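Local coordinates for protein HhaI Restriction Endonuclease (Haemophilus parahaemolyticus, PDB 6UKF) that recognises a short specific DNA sequence and cuts the DNA there, acting as the endonuclease of a bacterial restriction-modification system, at residues Ser94-Leu99 / Lys104-Pro109; Lys16-Lys21 / Ala251-Ile256. One frame throughout, in Å; residues are numbered along the deposited sequence.

Interaction 1: Ser94-Leu99 / Lys104-Pro109; sequences SEYANL and KIIPLP. With EDO (1,2-ethanediol), chain N.
Tyr96, in the short, weakly bonded helix about 93-96, and Lys104, on the edge strand 104-105, bring the two backbones closest, their CA atoms 7.1 Å apart with just a four-residue loop between the segments. The two side chains cross at about a right angle and exchange grips: each ends on a backbone carbonyl of the other segment. Tyr96 OH donates to Ile105 O at 2.8 Å, its oxygen tilted 22° from the carbonyl plane, while the same carbonyl oxygen lies at the edge of the phenol ring. Lys104 runs over one face of that ring. Its CG comes 3.6 Å from Tyr96 CE1, and its CD makes a CH-pi contact, 4.2 Å from the Tyr96 ring centroid. There the chain bends (chi3 -78°), which lifts NZ away from the ring, still above its middle, to Glu95 O at 2.8 Å, in the carbonyl plane and on a lone pair. Glu95 OE1 stands 4.2 Å from Lys104 NZ, too far for a salt bridge; the other oxygen, OE2, accepts a hydrogen bond from Ser94 OG, from above the carboxylate plane. Beyond the phenol, Tyr96 OH packs 3.4 Å from CD of Pro107, centre of an inverse gamma turn. Phe88 of helix 80-91 touches both Tyr96 and Pro107, and backbone bonds of Lys104 with Tyr154 and of Ile106 with Cys152 tie this segment to strand 148-156. With hydroxyl and ammonium each bonded to a main-chain oxygen, this short helix is pinned to the sheet edge at two points, and the carbonyl bond and nearby Glu95 carboxylate would both probably favour the charged lysine.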
# COMPACT_ATOMS: atom_id res chain seq x y z
N SER A 94 21.39 -17.01 -4.15
CA SER A 94 21.08 -18.15 -3.29
C SER A 94 20.33 -17.73 -2.04
O SER A 94 19.49 -18.48 -1.54
CB SER A 94 22.38 -18.85 -2.88
OG SER A 94 23.20 -17.99 -2.11
N GLU A 95 20.67 -16.58 -1.48
CA GLU A 95 20.08 -16.10 -0.21
C GLU A 95 18.67 -15.55 -0.39
O GLU A 95 17.97 -15.44 0.61
CB GLU A 95 20.96 -15.01 0.40
CG GLU A 95 22.40 -15.41 0.61
CD GLU A 95 22.68 -16.87 0.95
OE1 GLU A 95 21.89 -17.45 1.71
OE2 GLU A 95 23.70 -17.40 0.47
N TYR A 96 18.23 -15.21 -1.60
CA TYR A 96 16.92 -14.63 -1.82
C TYR A 96 16.00 -15.48 -2.69
O TYR A 96 14.81 -15.16 -2.79
CB TYR A 96 17.06 -13.23 -2.43
CG TYR A 96 17.65 -12.24 -1.45
CD1 TYR A 96 16.84 -11.62 -0.50
CD2 TYR A 96 19.00 -11.95 -1.44
CE1 TYR A 96 17.37 -10.74 0.41
CE2 TYR A 96 19.54 -11.06 -0.53
CZ TYR A 96 18.71 -10.46 0.39
OH TYR A 96 19.25 -9.58 1.30
N ALA A 97 16.50 -16.56 -3.28
CA ALA A 97 15.72 -17.31 -4.25
C ALA A 97 14.66 -18.20 -3.61
O ALA A 97 13.68 -18.55 -4.27
CB ALA A 97 16.63 -18.15 -5.14
N ASN A 98 14.83 -18.60 -2.35
CA ASN A 98 13.80 -19.36 -1.63
C ASN A 98 12.83 -18.35 -1.03
O ASN A 98 13.08 -17.79 0.04
CB ASN A 98 14.42 -20.26 -0.57
CG ASN A 98 15.06 -21.51 -1.17
OD1 ASN A 98 14.84 -21.84 -2.33
ND2 ASN A 98 15.84 -22.21 -0.36
N LEU A 99 11.73 -18.11 -1.73
CA LEU A 99 10.77 -17.09 -1.33
C LEU A 99 10.09 -17.49 -0.03
O LEU A 99 9.87 -18.67 0.26
CB LEU A 99 9.72 -16.91 -2.42
CG LEU A 99 10.26 -16.69 -3.84
CD1 LEU A 99 9.12 -16.41 -4.81
CD2 LEU A 99 11.29 -15.57 -3.88
N LYS A 104 13.01 -11.63 3.72
CA LYS A 104 14.43 -11.49 4.03
C LYS A 104 14.84 -10.05 3.78
O LYS A 104 14.65 -9.52 2.68
CB LYS A 104 15.31 -12.45 3.22
CG LYS A 104 16.78 -12.35 3.62
CD LYS A 104 17.62 -13.48 3.04
CE LYS A 104 17.43 -14.78 3.82
NZ LYS A 104 18.33 -15.85 3.33
N ILE A 105 15.41 -9.43 4.81
CA ILE A 105 15.79 -8.03 4.75
C ILE A 105 16.94 -7.86 3.77
O ILE A 105 17.75 -8.77 3.53
CB ILE A 105 16.16 -7.56 6.16
CG1 ILE A 105 16.22 -6.03 6.24
CG2 ILE A 105 17.48 -8.19 6.61
CD1 ILE A 105 15.97 -5.51 7.64
N ILE A 106 17.02 -6.66 3.19
CA ILE A 106 18.05 -6.31 2.22
C ILE A 106 18.99 -5.30 2.89
O ILE A 106 18.57 -4.17 3.17
CB ILE A 106 17.44 -5.75 0.93
CG1 ILE A 106 16.61 -6.84 0.24
CG2 ILE A 106 18.54 -5.26 -0.00
CD1 ILE A 106 15.51 -6.32 -0.66
N PRO A 107 20.25 -5.68 3.18
CA PRO A 107 21.16 -4.83 3.96
C PRO A 107 21.95 -3.82 3.13
O PRO A 107 23.17 -3.68 3.27
CB PRO A 107 22.09 -5.85 4.62
CG PRO A 107 22.22 -6.91 3.56
CD PRO A 107 20.85 -7.01 2.94
N LEU A 108 21.26 -3.11 2.25
CA LEU A 108 21.91 -2.03 1.53
C LEU A 108 21.81 -0.74 2.34
O LEU A 108 21.02 -0.64 3.28
CB LEU A 108 21.25 -1.83 0.17
CG LEU A 108 21.63 -2.87 -0.89
CD1 LEU A 108 20.74 -2.71 -2.11
CD2 LEU A 108 23.10 -2.74 -1.26
N PRO A 109 22.62 0.26 2.00
CA PRO A 109 22.53 1.54 2.72
C PRO A 109 21.12 2.10 2.68
O PRO A 109 20.44 2.05 1.65
CB PRO A 109 23.52 2.44 1.97
CG PRO A 109 24.52 1.48 1.39
CD PRO A 109 23.71 0.27 1.01
C1 EDO N . 25.14 -16.05 -3.87
O1 EDO N . 24.97 -16.21 -2.46
C2 EDO N . 24.79 -17.36 -4.57
O2 EDO N . 23.98 -17.08 -5.72

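Interaction 2: Lys16-Lys21 / Ala251-Ile256; sequences KTYGNK and AFEAAI. With EDO (1,2-ethanediol), chain L; EDO (1,2-ethanediol), chain J.
The end of helix 3-18 comes up to the last turn of helix 242-255 with Tyr18 and Glu253 nearest, 8.4 Å between their CA atoms. Tyr18 fills the gap almost by itself. The edge of Phe252 points at one face of its ring in a T-shaped pair, centroids 5.3 Å apart and planes at 71°, with the two CE2 atoms of Tyr18 and Phe252 at 3.6 Å. Ile256 reaches the same ring from another direction: with CG1 rotated between the backbone N and carbonyl carbon (chi1 64°) and the chain extended beyond it, CD1 is sent to within 3.6 Å of Tyr18 CD1. This is a junction between the N-terminal and C-terminal helices, backed by the mixed sheet, where Phe252 meets Phe43, Ile45 and Phe128 and Ile256 meets Phe37 and Phe43. Just past Tyr18 the chain leaves the helix at Gly19, whose positive phi suits glycine, and then makes an inverse gamma turn centred on Asn20. At the outer end of the phenol, Glu253 crosses at about a right angle, its CG 3.6 Å from Tyr18 CE1. Arg249 NH1 hydrogen-bonds to Tyr18 OH, while O1 of an ethanediol reaches Ile256 O at 2.9 Å.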
# COMPACT_ATOMS: atom_id res chain seq x y z
N LYS A 16 -9.20 22.39 7.04
CA LYS A 16 -9.54 23.40 8.04
C LYS A 16 -8.39 24.38 8.26
O LYS A 16 -8.62 25.53 8.64
CB LYS A 16 -9.94 22.75 9.36
CG LYS A 16 -8.78 22.28 10.21
N THR A 17 -7.15 23.94 8.05
CA THR A 17 -5.99 24.78 8.31
C THR A 17 -5.63 25.66 7.12
O THR A 17 -5.27 26.83 7.30
CB THR A 17 -4.78 23.91 8.67
OG1 THR A 17 -5.09 23.09 9.80
CG2 THR A 17 -3.56 24.77 8.98
N TYR A 18 -5.71 25.12 5.91
CA TYR A 18 -5.21 25.78 4.72
C TYR A 18 -6.28 26.08 3.69
O TYR A 18 -5.96 26.61 2.62
CB TYR A 18 -4.09 24.95 4.09
CG TYR A 18 -2.86 24.92 4.96
CD1 TYR A 18 -2.13 26.08 5.19
CD2 TYR A 18 -2.43 23.74 5.55
CE1 TYR A 18 -1.01 26.07 5.99
CE2 TYR A 18 -1.30 23.72 6.35
CZ TYR A 18 -0.60 24.89 6.57
OH TYR A 18 0.53 24.89 7.36
N GLY A 19 -7.54 25.78 3.98
CA GLY A 19 -8.61 26.02 3.04
C GLY A 19 -9.04 24.75 2.33
O GLY A 19 -8.31 23.76 2.25
N ASN A 20 -10.26 24.80 1.79
CA ASN A 20 -10.91 23.62 1.23
C ASN A 20 -10.38 23.36 -0.18
O ASN A 20 -11.05 23.59 -1.20
CB ASN A 20 -12.42 23.81 1.26
CG ASN A 20 -12.97 23.90 2.67
OD1 ASN A 20 -13.59 24.89 3.05
ND2 ASN A 20 -12.73 22.85 3.45
N LYS A 21 -9.15 22.86 -0.22
CA LYS A 21 -8.44 22.61 -1.47
C LYS A 21 -7.87 21.20 -1.55
O LYS A 21 -7.11 20.90 -2.48
CB LYS A 21 -7.30 23.62 -1.66
CG LYS A 21 -7.72 25.07 -1.58
CD LYS A 21 -8.60 25.46 -2.76
CE LYS A 21 -7.79 25.52 -4.05
NZ LYS A 21 -8.62 25.92 -5.22
N ALA A 251 7.86 25.41 3.25
CA ALA A 251 7.88 24.91 1.87
C ALA A 251 6.49 24.49 1.43
O ALA A 251 6.09 24.75 0.29
CB ALA A 251 8.85 23.73 1.76
N PHE A 252 5.74 23.83 2.31
CA PHE A 252 4.37 23.45 1.97
C PHE A 252 3.50 24.68 1.76
O PHE A 252 2.72 24.75 0.81
CB PHE A 252 3.79 22.58 3.08
CG PHE A 252 2.38 22.13 2.82
CD1 PHE A 252 2.11 21.20 1.83
CD2 PHE A 252 1.32 22.63 3.57
CE1 PHE A 252 0.82 20.78 1.59
CE2 PHE A 252 0.03 22.22 3.32
CZ PHE A 252 -0.22 21.29 2.33
N GLU A 253 3.62 25.66 2.65
CA GLU A 253 2.83 26.88 2.53
C GLU A 253 3.17 27.64 1.27
O GLU A 253 2.30 28.30 0.69
CB GLU A 253 3.02 27.72 3.79
CG GLU A 253 2.33 27.06 4.98
CD GLU A 253 2.58 27.76 6.30
OE1 GLU A 253 3.28 28.79 6.32
OE2 GLU A 253 2.06 27.26 7.32
N ALA A 254 4.42 27.56 0.81
CA ALA A 254 4.77 28.14 -0.48
C ALA A 254 4.12 27.36 -1.62
O ALA A 254 3.51 27.95 -2.52
CB ALA A 254 6.29 28.17 -0.65
N ALA A 255 4.21 26.03 -1.57
CA ALA A 255 3.71 25.21 -2.67
C ALA A 255 2.23 25.45 -2.92
O ALA A 255 1.79 25.53 -4.07
CB ALA A 255 3.97 23.73 -2.37
N ILE A 256 1.43 25.56 -1.85
CA ILE A 256 -0.01 25.74 -2.02
C ILE A 256 -0.38 27.17 -2.36
O ILE A 256 -1.56 27.44 -2.63
CB ILE A 256 -0.81 25.27 -0.78
CG1 ILE A 256 -0.47 26.12 0.44
CG2 ILE A 256 -0.54 23.80 -0.51
CD1 ILE A 256 -1.27 25.77 1.68
C1 EDO L . -4.25 27.03 -0.35
O1 EDO L . -4.33 27.32 -1.75
C2 EDO L . -4.68 28.25 0.46
O2 EDO L . -3.93 29.40 0.04
C1 EDO J . 4.03 30.07 9.40
O1 EDO J . 5.04 29.41 8.63
C2 EDO J . 2.69 29.39 9.17
O2 EDO J . 1.70 29.98 10.02

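In the fold
Interaction 1 and interaction 2 occupy opposite sides of the chain's centre, their centres 41 Å apart and their nearest atoms about 25 Å apart. They also differ in span: Ser94-Leu99 and Lys104-Pro109 are near neighbours in sequence, whereas Lys16-Lys21 and Ala251-Ile256 bring the two ends of the chain together, with everything of interaction 1 lying between them in sequence. Interaction 1 is the nearer to the DNA, about 8 Å at the nearest atom against about 16 Å for interaction 2. The Ile105 side chain is about 5 Å from the bound calcium ion, whose site includes Ser151 and Thr153 on the adjoining strand 148-156.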